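Local coordinates for protein NADH dehydrogenase, putative (Plasmodium falciparum, PDB 5JWC) that probably oxidises NADH and passes the electrons through its bound FAD to ubiquinone, as a type II NADH dehydrogenase of the malaria parasite, at residues A[131-136]-A[436-441]; A[303-308]-A[319-324]; A[325-330]-A[338-343]. All coordinates share one frame; numbering follows the deposited sequence.

Contact 1 (A[131-136]-A[436-441]). With FAD (flavin-adenine dinucleotide), chain C.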
loop_
_atom_site.group_PDB
_atom_site.type_symbol
_atom_site.label_atom_id
_atom_site.label_comp_id
_atom_site.label_asym_id
_atom_site.label_seq_id
_atom_site.Cartn_x
_atom_site.Cartn_y
_atom_site.Cartn_z
ATOM N N TYR A 131 22.204 17.241 24.308
ATOM C CA TYR A 131 22.940 16.148 23.668
ATOM C C TYR A 131 22.345 15.854 22.308
ATOM O O TYR A 131 21.125 15.916 22.126
ATOM C CB TYR A 131 22.900 14.880 24.508
ATOM C CG TYR A 131 23.502 15.002 25.877
ATOM C CD1 TYR A 131 24.872 14.908 26.070
ATOM C CD2 TYR A 131 22.696 15.219 26.984
ATOM C CE1 TYR A 131 25.421 15.016 27.346
ATOM C CE2 TYR A 131 23.226 15.332 28.240
ATOM C CZ TYR A 131 24.584 15.228 28.424
ATOM O OH TYR A 131 25.090 15.352 29.702
ATOM N N LEU A 132 23.211 15.497 21.367
ATOM C CA LEU A 132 22.787 15.151 20.027
ATOM C C LEU A 132 23.245 13.726 19.673
ATOM O O LEU A 132 24.443 13.407 19.748
ATOM C CB LEU A 132 23.342 16.148 19.030
ATOM C CG LEU A 132 22.904 15.989 17.579
ATOM C CD1 LEU A 132 21.387 16.159 17.413
ATOM C CD2 LEU A 132 23.675 16.956 16.708
ATOM N N ILE A 133 22.293 12.872 19.300
ATOM C CA ILE A 133 22.610 11.513 18.854
ATOM C C ILE A 133 22.445 11.406 17.340
ATOM O O ILE A 133 21.326 11.354 16.817
ATOM C CB ILE A 133 21.706 10.469 19.523
ATOM C CG1 ILE A 133 21.458 10.817 21.006
ATOM C CG2 ILE A 133 22.292 9.062 19.341
ATOM C CD1 ILE A 133 22.703 10.796 21.877
ATOM N N ILE A 134 23.549 11.399 16.612
ATOM C CA ILE A 134 23.447 11.351 15.157
ATOM C C ILE A 134 23.346 9.897 14.659
ATOM O O ILE A 134 24.266 9.092 14.822
ATOM C CB ILE A 134 24.626 12.054 14.485
ATOM C CG1 ILE A 134 24.794 13.478 15.045
ATOM C CG2 ILE A 134 24.476 12.040 12.942
ATOM C CD1 ILE A 134 25.936 14.263 14.390
ATOM N N ALA A 135 22.202 9.575 14.072
ATOM C CA ALA A 135 21.945 8.228 13.574
ATOM C C ALA A 135 21.248 8.297 12.217
ATOM O O ALA A 135 20.200 7.672 12.022
ATOM C CB ALA A 135 21.097 7.449 14.567
ATOM N N VAL A 136 21.828 9.048 11.289
ATOM C CA VAL A 136 21.173 9.338 10.001
ATOM C C VAL A 136 21.460 8.309 8.923
ATOM O O VAL A 136 21.010 8.446 7.784
ATOM C CB VAL A 136 21.573 10.721 9.472
ATOM C CG1 VAL A 136 21.128 11.788 10.467
ATOM C CG2 VAL A 136 23.117 10.786 9.216
ATOM N N ASN A 436 21.651 3.079 27.500
ATOM C CA ASN A 436 21.993 2.632 28.850
ATOM C C ASN A 436 23.044 3.528 29.516
ATOM O O ASN A 436 23.008 3.726 30.740
ATOM C CB ASN A 436 22.496 1.194 28.846
ATOM C CG ASN A 436 22.763 0.664 30.249
ATOM O OD1 ASN A 436 21.830 0.398 31.007
ATOM N ND2 ASN A 436 24.035 0.505 30.598
ATOM N N VAL A 437 23.985 4.054 28.731
ATOM C CA VAL A 437 24.968 4.978 29.298
ATOM C C VAL A 437 24.283 6.257 29.795
ATOM O O VAL A 437 24.603 6.764 30.886
ATOM C CB VAL A 437 26.074 5.347 28.292
ATOM C CG1 VAL A 437 26.880 6.533 28.805
ATOM C CG2 VAL A 437 27.021 4.168 28.098
ATOM N N PHE A 438 23.332 6.763 29.013
ATOM C CA PHE A 438 22.561 7.934 29.433
ATOM C C PHE A 438 21.668 7.644 30.638
ATOM O O PHE A 438 21.591 8.466 31.562
ATOM C CB PHE A 438 21.723 8.477 28.282
ATOM C CG PHE A 438 22.472 9.398 27.372
ATOM C CD1 PHE A 438 22.519 10.760 27.628
ATOM C CD2 PHE A 438 23.147 8.908 26.270
ATOM C CE1 PHE A 438 23.207 11.613 26.793
ATOM C CE2 PHE A 438 23.848 9.753 25.429
ATOM C CZ PHE A 438 23.877 11.110 25.685
ATOM N N ASN A 439 21.041 6.474 30.663
ATOM C CA ASN A 439 20.159 6.127 31.772
ATOM C C ASN A 439 20.877 5.898 33.103
ATOM O O ASN A 439 20.345 6.245 34.159
ATOM C CB ASN A 439 19.339 4.866 31.467
ATOM C CG ASN A 439 18.316 5.072 30.334
ATOM O OD1 ASN A 439 17.996 6.197 29.971
ATOM N ND2 ASN A 439 17.796 3.965 29.792
ATOM N N ASN A 440 22.058 5.286 33.059
ATOM C CA ASN A 440 22.654 4.724 34.273
ATOM C C ASN A 440 24.085 5.144 34.601
ATOM O O ASN A 440 24.662 4.681 35.580
ATOM C CB ASN A 440 22.599 3.205 34.183
ATOM C CG ASN A 440 21.187 2.676 34.247
ATOM O OD1 ASN A 440 20.379 3.114 35.075
ATOM N ND2 ASN A 440 20.873 1.739 33.368
ATOM N N PHE A 441 24.662 6.016 33.788
ATOM C CA PHE A 441 26.027 6.446 34.004
ATOM C C PHE A 441 26.120 7.966 34.001
ATOM O O PHE A 441 26.631 8.557 34.955
ATOM C CB PHE A 441 26.964 5.849 32.940
ATOM C CG PHE A 441 27.208 4.356 33.093
ATOM C CD1 PHE A 441 28.372 3.886 33.674
ATOM C CD2 PHE A 441 26.273 3.429 32.654
ATOM C CE1 PHE A 441 28.605 2.525 33.813
ATOM C CE2 PHE A 441 26.500 2.059 32.794
ATOM C CZ PHE A 441 27.670 1.610 33.374
HETATM P PA FAD C . 18.985 3.556 9.050
HETATM O O1A FAD C . 18.979 3.537 7.549
HETATM O O2A FAD C . 18.368 2.355 9.674
HETATM O O5B FAD C . 18.271 4.892 9.595
HETATM C C5B FAD C . 18.686 6.176 9.190
HETATM C C4B FAD C . 17.557 7.126 9.557
HETATM O O4B FAD C . 18.008 8.459 9.423
HETATM C C3B FAD C . 16.356 6.957 8.622
HETATM O O3B FAD C . 15.175 7.057 9.388
HETATM C C2B FAD C . 16.435 8.175 7.729
HETATM O O2B FAD C . 15.151 8.566 7.299
HETATM C C1B FAD C . 17.026 9.179 8.711
HETATM N N9A FAD C . 17.687 10.337 8.103
HETATM C C8A FAD C . 18.419 10.383 6.940
HETATM N N7A FAD C . 18.855 11.658 6.780
HETATM C C5A FAD C . 18.418 12.409 7.815
HETATM C C6A FAD C . 18.583 13.750 8.126
HETATM N N6A FAD C . 19.354 14.526 7.365
HETATM N N1A FAD C . 18.018 14.241 9.281
HETATM C C2A FAD C . 17.294 13.406 10.111
HETATM N N3A FAD C . 17.131 12.070 9.792
HETATM C C4A FAD C . 17.681 11.589 8.655
HETATM N N1 FAD C . 21.710 -5.514 8.702
HETATM C C2 FAD C . 21.812 -6.659 9.445
HETATM O O2 FAD C . 22.455 -6.642 10.489
HETATM N N3 FAD C . 21.186 -7.826 9.043
HETATM C C4 FAD C . 20.440 -7.873 7.895
HETATM O O4 FAD C . 19.883 -8.930 7.569
HETATM C C4X FAD C . 20.317 -6.715 7.137
HETATM N N5 FAD C . 19.578 -6.710 5.975
HETATM C C5X FAD C . 19.470 -5.537 5.236
HETATM C C6 FAD C . 18.711 -5.523 4.080
HETATM C C7 FAD C . 18.586 -4.366 3.319
HETATM C C7M FAD C . 17.755 -4.404 2.058
HETATM C C8 FAD C . 19.218 -3.200 3.730
HETATM C C8M FAD C . 19.100 -1.940 2.923
HETATM C C9 FAD C . 19.983 -3.210 4.898
HETATM C C9A FAD C . 20.104 -4.373 5.655
HETATM N N10 FAD C . 20.854 -4.389 6.819
HETATM C C10 FAD C . 20.953 -5.541 7.552
HETATM C "C1'" FAD C . 21.602 -3.172 7.279
HETATM C "C2'" FAD C . 20.839 -2.235 8.180
HETATM O "O2'" FAD C . 19.662 -1.842 7.531
HETATM C "C3'" FAD C . 21.697 -0.997 8.371
HETATM O "O3'" FAD C . 22.982 -1.343 8.835
HETATM C "C4'" FAD C . 20.972 -0.122 9.378
HETATM O "O4'" FAD C . 19.873 0.428 8.698
HETATM C "C5'" FAD C . 21.849 0.983 9.946
HETATM O "O5'" FAD C . 21.084 1.666 10.917
HETATM P P FAD C . 21.122 3.276 10.972
HETATM O O1P FAD C . 20.306 3.747 12.154
HETATM O O2P FAD C . 22.571 3.674 10.999
HETATM O O3P FAD C . 20.507 3.752 9.549
#

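Contact 2 (A[303-308]-A[319-324])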
loop_
_atom_site.group_PDB
_atom_site.type_symbol
_atom_site.label_atom_id
_atom_site.label_comp_id
_atom_site.label_asym_id
_atom_site.label_seq_id
_atom_site.Cartn_x
_atom_site.Cartn_y
_atom_site.Cartn_z
ATOM N N THR A 303 24.310 13.879 2.822
ATOM C CA THR A 303 24.781 15.251 2.657
ATOM C C THR A 303 25.000 15.909 4.018
ATOM O O THR A 303 25.972 16.640 4.219
ATOM C CB THR A 303 23.796 16.090 1.798
ATOM O OG1 THR A 303 22.531 16.177 2.461
ATOM C CG2 THR A 303 23.595 15.436 0.451
ATOM N N LEU A 304 24.129 15.616 4.975
ATOM C CA LEU A 304 24.286 16.178 6.315
ATOM C C LEU A 304 25.654 15.858 6.927
ATOM O O LEU A 304 26.317 16.732 7.511
ATOM C CB LEU A 304 23.192 15.649 7.239
ATOM C CG LEU A 304 23.396 15.932 8.729
ATOM C CD1 LEU A 304 23.437 17.448 8.957
ATOM C CD2 LEU A 304 22.337 15.299 9.590
ATOM N N ILE A 305 26.078 14.604 6.786
ATOM C CA ILE A 305 27.340 14.160 7.365
ATOM C C ILE A 305 28.514 14.820 6.629
ATOM O O ILE A 305 29.479 15.265 7.257
ATOM C CB ILE A 305 27.468 12.613 7.305
ATOM C CG1 ILE A 305 26.496 11.947 8.282
ATOM C CG2 ILE A 305 28.870 12.176 7.617
ATOM C CD1 ILE A 305 26.753 12.248 9.753
ATOM N N GLN A 306 28.410 14.876 5.304
ATOM C CA GLN A 306 29.396 15.538 4.450
ATOM C C GLN A 306 29.597 16.992 4.859
ATOM O O GLN A 306 30.733 17.473 4.899
ATOM C CB GLN A 306 28.969 15.480 2.985
ATOM C CG GLN A 306 29.027 14.095 2.358
ATOM C CD GLN A 306 28.652 14.125 0.887
ATOM O OE1 GLN A 306 29.276 14.831 0.099
ATOM N NE2 GLN A 306 27.625 13.357 0.509
ATOM N N LYS A 307 28.496 17.691 5.153
ATOM C CA LYS A 307 28.571 19.096 5.560
ATOM C C LYS A 307 29.045 19.269 6.996
ATOM O O LYS A 307 29.797 20.195 7.289
ATOM C CB LYS A 307 27.229 19.809 5.375
ATOM C CG LYS A 307 26.880 20.067 3.928
ATOM C CD LYS A 307 25.831 21.167 3.799
ATOM C CE LYS A 307 24.441 20.686 4.155
ATOM N NZ LYS A 307 23.390 21.615 3.639
ATOM N N PHE A 308 28.589 18.403 7.894
ATOM C CA PHE A 308 29.000 18.464 9.285
ATOM C C PHE A 308 30.509 18.251 9.414
ATOM O O PHE A 308 31.182 18.886 10.238
ATOM C CB PHE A 308 28.234 17.410 10.079
ATOM C CG PHE A 308 28.552 17.366 11.534
ATOM C CD1 PHE A 308 28.603 18.528 12.292
ATOM C CD2 PHE A 308 28.756 16.145 12.167
ATOM C CE1 PHE A 308 28.871 18.475 13.652
ATOM C CE2 PHE A 308 29.032 16.088 13.529
ATOM C CZ PHE A 308 29.088 17.258 14.269
ATOM N N ALA A 319 36.226 11.154 5.150
ATOM C CA ALA A 319 35.128 10.696 4.305
ATOM C C ALA A 319 33.978 10.167 5.173
ATOM O O ALA A 319 32.863 9.967 4.696
ATOM C CB ALA A 319 35.600 9.620 3.339
ATOM N N ILE A 320 34.255 9.918 6.447
ATOM C CA ILE A 320 33.209 9.418 7.324
ATOM C C ILE A 320 33.402 9.966 8.724
ATOM O O ILE A 320 34.513 10.300 9.135
ATOM C CB ILE A 320 33.160 7.865 7.347
ATOM C CG1 ILE A 320 31.800 7.375 7.886
ATOM C CG2 ILE A 320 34.344 7.294 8.122
ATOM C CD1 ILE A 320 31.510 5.875 7.658
ATOM N N LEU A 321 32.299 10.088 9.442
ATOM C CA LEU A 321 32.310 10.636 10.781
ATOM C C LEU A 321 33.019 9.691 11.752
ATOM O O LEU A 321 32.631 8.536 11.889
ATOM C CB LEU A 321 30.872 10.898 11.233
ATOM C CG LEU A 321 30.748 11.709 12.526
ATOM C CD1 LEU A 321 31.484 13.044 12.381
ATOM C CD2 LEU A 321 29.291 11.948 12.859
ATOM N N LYS A 322 34.054 10.176 12.431
ATOM C CA LYS A 322 34.762 9.351 13.413
ATOM C C LYS A 322 34.282 9.611 14.829
ATOM O O LYS A 322 34.104 10.765 15.226
ATOM C CB LYS A 322 36.272 9.589 13.334
ATOM C CG LYS A 322 36.953 9.169 12.033
ATOM C CD LYS A 322 37.078 7.642 11.958
ATOM C CE LYS A 322 38.127 7.210 10.917
ATOM N NZ LYS A 322 39.102 6.226 11.521
ATOM N N VAL A 323 34.070 8.544 15.596
ATOM C CA VAL A 323 33.725 8.678 17.006
ATOM C C VAL A 323 34.753 7.939 17.834
ATOM O O VAL A 323 35.454 7.057 17.322
ATOM C CB VAL A 323 32.326 8.112 17.327
ATOM C CG1 VAL A 323 31.279 8.776 16.431
ATOM C CG2 VAL A 323 32.316 6.588 17.132
ATOM N N ASP A 324 34.838 8.259 19.115
ATOM C CA ASP A 324 35.768 7.530 19.962
ATOM C C ASP A 324 35.123 6.257 20.498
ATOM O O ASP A 324 33.993 5.915 20.122
ATOM C CB ASP A 324 36.285 8.417 21.114
ATOM C CG ASP A 324 35.180 8.871 22.093
ATOM O OD1 ASP A 324 35.436 9.879 22.798
ATOM O OD2 ASP A 324 34.089 8.249 22.194
#

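Contact 3 (A[325-330]-A[338-343]). With FAD (flavin-adenine dinucleotide), chain C.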
loop_
_atom_site.group_PDB
_atom_site.type_symbol
_atom_site.label_atom_id
_atom_site.label_comp_id
_atom_site.label_asym_id
_atom_site.label_seq_id
_atom_site.Cartn_x
_atom_site.Cartn_y
_atom_site.Cartn_z
ATOM N N GLU A 325 35.824 5.579 21.403
ATOM C CA GLU A 325 35.402 4.267 21.889
ATOM C C GLU A 325 34.121 4.315 22.708
ATOM O O GLU A 325 33.545 3.276 23.043
ATOM C CB GLU A 325 36.526 3.621 22.702
ATOM C CG GLU A 325 36.888 4.335 24.034
ATOM C CD GLU A 325 37.731 5.597 23.871
ATOM O OE1 GLU A 325 38.191 5.908 22.753
ATOM O OE2 GLU A 325 37.940 6.291 24.886
ATOM N N LYS A 326 33.663 5.531 23.005
ATOM C CA LYS A 326 32.447 5.728 23.787
ATOM C C LYS A 326 31.344 6.321 22.910
ATOM O O LYS A 326 30.289 6.718 23.413
ATOM C CB LYS A 326 32.736 6.634 24.993
ATOM C CG LYS A 326 33.448 5.915 26.127
ATOM C CD LYS A 326 34.026 6.898 27.147
ATOM C CE LYS A 326 34.759 6.150 28.253
ATOM N NZ LYS A 326 35.542 7.062 29.158
ATOM N N LEU A 327 31.636 6.377 21.609
ATOM C CA LEU A 327 30.729 6.789 20.532
ATOM C C LEU A 327 30.558 8.300 20.464
ATOM O O LEU A 327 29.643 8.790 19.797
ATOM C CB LEU A 327 29.350 6.101 20.653
ATOM C CG LEU A 327 29.367 4.577 20.677
ATOM C CD1 LEU A 327 27.959 3.971 20.641
ATOM C CD2 LEU A 327 30.193 4.058 19.509
ATOM N N ARG A 328 31.449 9.031 21.137
ATOM C CA ARG A 328 31.445 10.496 21.068
ATOM C C ARG A 328 32.137 10.984 19.812
ATOM O O ARG A 328 33.234 10.544 19.500
ATOM C CB ARG A 328 32.126 11.101 22.311
ATOM C CG ARG A 328 31.417 10.716 23.599
ATOM C CD ARG A 328 32.149 11.168 24.850
ATOM N NE ARG A 328 33.519 10.672 24.873
ATOM C CZ ARG A 328 34.394 10.951 25.829
ATOM N NH1 ARG A 328 35.623 10.454 25.764
ATOM N NH2 ARG A 328 34.039 11.718 26.850
ATOM N N VAL A 329 31.493 11.889 19.082
ATOM C CA VAL A 329 32.098 12.476 17.902
ATOM C C VAL A 329 33.398 13.193 18.274
ATOM O O VAL A 329 33.435 13.937 19.248
ATOM C CB VAL A 329 31.146 13.460 17.218
ATOM C CG1 VAL A 329 31.863 14.200 16.082
ATOM C CG2 VAL A 329 29.896 12.711 16.690
ATOM N N ILE A 330 34.457 12.944 17.509
ATOM C CA ILE A 330 35.794 13.459 17.819
ATOM C C ILE A 330 35.962 14.895 17.301
ATOM O O ILE A 330 35.581 15.201 16.175
ATOM C CB ILE A 330 36.887 12.541 17.205
ATOM C CG1 ILE A 330 36.860 11.151 17.861
ATOM C CG2 ILE A 330 38.279 13.175 17.321
ATOM C CD1 ILE A 330 37.759 10.108 17.171
ATOM N N TYR A 338 27.048 12.532 19.895
ATOM C CA TYR A 338 27.334 11.110 19.708
ATOM C C TYR A 338 26.862 10.694 18.314
ATOM O O TYR A 338 26.015 11.358 17.713
ATOM C CB TYR A 338 26.625 10.242 20.755
ATOM C CG TYR A 338 27.107 10.407 22.180
ATOM C CD1 TYR A 338 27.911 9.446 22.772
ATOM C CD2 TYR A 338 26.726 11.515 22.944
ATOM C CE1 TYR A 338 28.341 9.573 24.070
ATOM C CE2 TYR A 338 27.162 11.658 24.265
ATOM C CZ TYR A 338 27.972 10.682 24.811
ATOM O OH TYR A 338 28.423 10.775 26.094
ATOM N N ALA A 339 27.420 9.613 17.784
ATOM C CA ALA A 339 26.928 9.069 16.518
ATOM C C ALA A 339 26.938 7.559 16.591
ATOM O O ALA A 339 27.837 6.972 17.212
ATOM C CB ALA A 339 27.749 9.556 15.355
ATOM N N ILE A 340 25.933 6.930 15.989
ATOM C CA ILE A 340 25.807 5.470 16.032
ATOM C C ILE A 340 25.344 4.957 14.677
ATOM O O ILE A 340 24.793 5.722 13.876
ATOM C CB ILE A 340 24.802 5.012 17.111
ATOM C CG1 ILE A 340 23.400 5.546 16.804
ATOM C CG2 ILE A 340 25.232 5.465 18.499
ATOM C CD1 ILE A 340 22.360 5.166 17.906
ATOM N N GLY A 341 25.553 3.673 14.403
ATOM C CA GLY A 341 25.057 3.113 13.150
ATOM C C GLY A 341 25.958 3.346 11.951
ATOM O O GLY A 341 27.168 3.538 12.098
ATOM N N ASP A 342 25.362 3.340 10.760
ATOM C CA ASP A 342 26.113 3.372 9.490
ATOM C C ASP A 342 26.800 4.700 9.172
ATOM O O ASP A 342 27.627 4.769 8.259
ATOM C CB ASP A 342 25.183 3.074 8.322
ATOM C CG ASP A 342 24.777 1.614 8.232
ATOM O OD1 ASP A 342 25.164 0.800 9.098
ATOM O OD2 ASP A 342 24.027 1.296 7.282
ATOM N N CYS A 343 26.434 5.772 9.869
ATOM C CA CYS A 343 27.018 7.077 9.529
ATOM C C CYS A 343 28.389 7.296 10.181
ATOM O O CYS A 343 29.017 8.329 9.953
ATOM C CB CYS A 343 26.085 8.233 9.936
ATOM S SG CYS A 343 25.957 8.514 11.734
HETATM P PA FAD C . 18.985 3.556 9.050
HETATM O O1A FAD C . 18.979 3.537 7.549
HETATM O O2A FAD C . 18.368 2.355 9.674
HETATM O O5B FAD C . 18.271 4.892 9.595
HETATM C C5B FAD C . 18.686 6.176 9.190
HETATM C C4B FAD C . 17.557 7.126 9.557
HETATM O O4B FAD C . 18.008 8.459 9.423
HETATM C C3B FAD C . 16.356 6.957 8.622
HETATM O O3B FAD C . 15.175 7.057 9.388
HETATM C C2B FAD C . 16.435 8.175 7.729
HETATM O O2B FAD C . 15.151 8.566 7.299
HETATM C C1B FAD C . 17.026 9.179 8.711
HETATM N N9A FAD C . 17.687 10.337 8.103
HETATM C C8A FAD C . 18.419 10.383 6.940
HETATM N N7A FAD C . 18.855 11.658 6.780
HETATM C C5A FAD C . 18.418 12.409 7.815
HETATM C C6A FAD C . 18.583 13.750 8.126
HETATM N N6A FAD C . 19.354 14.526 7.365
HETATM N N1A FAD C . 18.018 14.241 9.281
HETATM C C2A FAD C . 17.294 13.406 10.111
HETATM N N3A FAD C . 17.131 12.070 9.792
HETATM C C4A FAD C . 17.681 11.589 8.655
HETATM N N1 FAD C . 21.710 -5.514 8.702
HETATM C C2 FAD C . 21.812 -6.659 9.445
HETATM O O2 FAD C . 22.455 -6.642 10.489
HETATM N N3 FAD C . 21.186 -7.826 9.043
HETATM C C4 FAD C . 20.440 -7.873 7.895
HETATM O O4 FAD C . 19.883 -8.930 7.569
HETATM C C4X FAD C . 20.317 -6.715 7.137
HETATM N N5 FAD C . 19.578 -6.710 5.975
HETATM C C5X FAD C . 19.470 -5.537 5.236
HETATM C C6 FAD C . 18.711 -5.523 4.080
HETATM C C7 FAD C . 18.586 -4.366 3.319
HETATM C C7M FAD C . 17.755 -4.404 2.058
HETATM C C8 FAD C . 19.218 -3.200 3.730
HETATM C C8M FAD C . 19.100 -1.940 2.923
HETATM C C9 FAD C . 19.983 -3.210 4.898
HETATM C C9A FAD C . 20.104 -4.373 5.655
HETATM N N10 FAD C . 20.854 -4.389 6.819
HETATM C C10 FAD C . 20.953 -5.541 7.552
HETATM C "C1'" FAD C . 21.602 -3.172 7.279
HETATM C "C2'" FAD C . 20.839 -2.235 8.180
HETATM O "O2'" FAD C . 19.662 -1.842 7.531
HETATM C "C3'" FAD C . 21.697 -0.997 8.371
HETATM O "O3'" FAD C . 22.982 -1.343 8.835
HETATM C "C4'" FAD C . 20.972 -0.122 9.378
HETATM O "O4'" FAD C . 19.873 0.428 8.698
HETATM C "C5'" FAD C . 21.849 0.983 9.946
HETATM O "O5'" FAD C . 21.084 1.666 10.917
HETATM P P FAD C . 21.122 3.276 10.972
HETATM O O1P FAD C . 20.306 3.747 12.154
HETATM O O2P FAD C . 22.571 3.674 10.999
HETATM O O3P FAD C . 20.507 3.752 9.549
#

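Contact 1 (A[131-136]-A[436-441])
A T-shaped aromatic pair, Y131 with F438, joins strand 131-134 of the FAD-binding sheet to the C-terminal part of helix 424-440. The ring planes stand at 83° and the centroids are 5.0 Å apart, which fits edge-to-face geometry. F438 is the edge: its CE1 comes down over one face of Y131, shifted toward the rim, and is 3.5 Å from Y131 CG. Y131 carries its CG anti to its own carbonyl carbon (chi1 -61°), which places the ring beside the helix, and chi2 of -82° turns its face to F438. On the same strand, two residues on, I133 also reaches the phenylalanine: its CD1 lies 3.9 Å from F438 CE2, coming from the opposite direction and meeting the ring obliquely. F438 is further packed edge-to-face with Y338 on the neighbouring strand 337-339, and its backbone O accepts a hydrogen bond from the hydroxyl of Y52.

Past the strand the same segment turns into the cofactor site. V136 CA is 3.3 Å from FAD O4B, and its CG1 touches adenine C5A at 3.8 Å. A run of apolar strand residues ending beside the nucleotide recalls the ATG motif of flavin-dependent pyridine nucleotide-disulphide oxidoreductases.

The interface is wholly apolar, and its perpendicular arrangement is what dispersion and the aromatic quadrupole would favour, with the slightly positive C-H rim of F438 facing the pi cloud of Y131.

Contact 2 (A[303-308]-A[319-324])
Here a helix packs on a leucine at strand 321-323 through three buried side chains: I305 and F308 of helix 303-309 meet L321, whose strand is a short piece that pairs in parallel with strand 344-346. The backbones are closest at I305 and L321, whose CA atoms lie 7.0 Å apart. I305 and F308 are three positions apart and so lie on one face of the helix. L321 divides its two branches, one to each. Its CD2 meets I305 CD1 at 4.0 Å, the two side chains crossing at about a right angle, while its CD1 lies 4.1 Å from F308 CE2 and as far from F308 CD2, oblique to the ring. With CG anti to the backbone N (chi1 -169°) and chi2 56°, one methyl of L321 reaches I305 and the other F308; F308 is likewise extended (chi1 -180°), which carries its ring out to the strand.

V108 and I337, touching F308, and A339, touching L321, bring other strands into the same core, with V329 of the following loop also on L321. L304, one position before I305, turns to the FAD pocket instead.

With only carbon atoms meeting, and none nearer than 4.0 Å, nothing here fixes a direction as a polar bond would. The joint rests on shape and on exclusion of water, and the fit of a forked leucine against two helix side chains contributes to how the helix sits.

Contact 3 (A[325-330]-A[338-343])
The carbonyl oxygen of L327 is gripped twice by the strand opposite. A339 N donates a hydrogen bond to it at 3.1 Å, close to collinear with the carbonyl (C=O...N angle 170°), and Y338 CA gives a weaker CA-H...O contact to the same L327 O at 3.3 Å. With the backbone bond between V329 and I337, the A339-L327 bond frames a single beta bridge, R328 with Y338; the CA-H...O contact adds to it.

Side chains fill in around the bridge. R328 lies alongside Y338, pointing the same way, its CG beside the ring atom CE1 and its guanidinium plane turned 37° from the ring; the charged end leaves to form a salt bridge from NE to D324. K326 O approaches Y338 CE1 at 3.5 Å, at the ring's edge and near its plane, so the aromatic C-H rim faces a carbonyl. Further along, L327 CD1 meets I340 CG2 at 3.8 Å, and V329 packs on A339 of the strand, CG2 to CB at 4.0 Å.

Past the strand's end, the chain turns onto the cofactor. D342 N donates to the phosphate oxygen O2P of FAD at 2.8 Å, and D342 OD1 accepts from the ribityl O3' at 3.1 Å. At G341 a CB would clash with the same O2P, and the backbone angles by themselves call for glycine. This glycine-aspartate pair is consistent with the conserved G-D motif that meets FAD in this family. G341 N is in turn hydrogen-bonded to E430.

Polar groups thus face two ways: L327 O ties the end of the strand to the loop, while the D342 amide probably offsets phosphate charge, its OD1 bond being consistent with orienting the ribityl chain.

In the fold
Contacts 1 and 3 join directly: strands 131-134 and 337-339 are neighbours in the seven-stranded sheet, with probable hydrogen bonds from I134 N to Y338 O (2.7 Å) and from Y338 N to L132 O (2.8 Å). Their centres are about 10 Å apart, as are those of contacts 2 and 3, which meet through K322 O and I330 N at 3.2 Å. Contacts 1 and 2, about 18 Å between centres, still touch, V136 CG2 packing on I305 CG1 at 3.7 Å. Contacts 1 and 3 reach FAD through the chain beyond their strands, segment 338-343 holding its phosphate and ribityl chain; contact 2 does so only through the neighbouring L304.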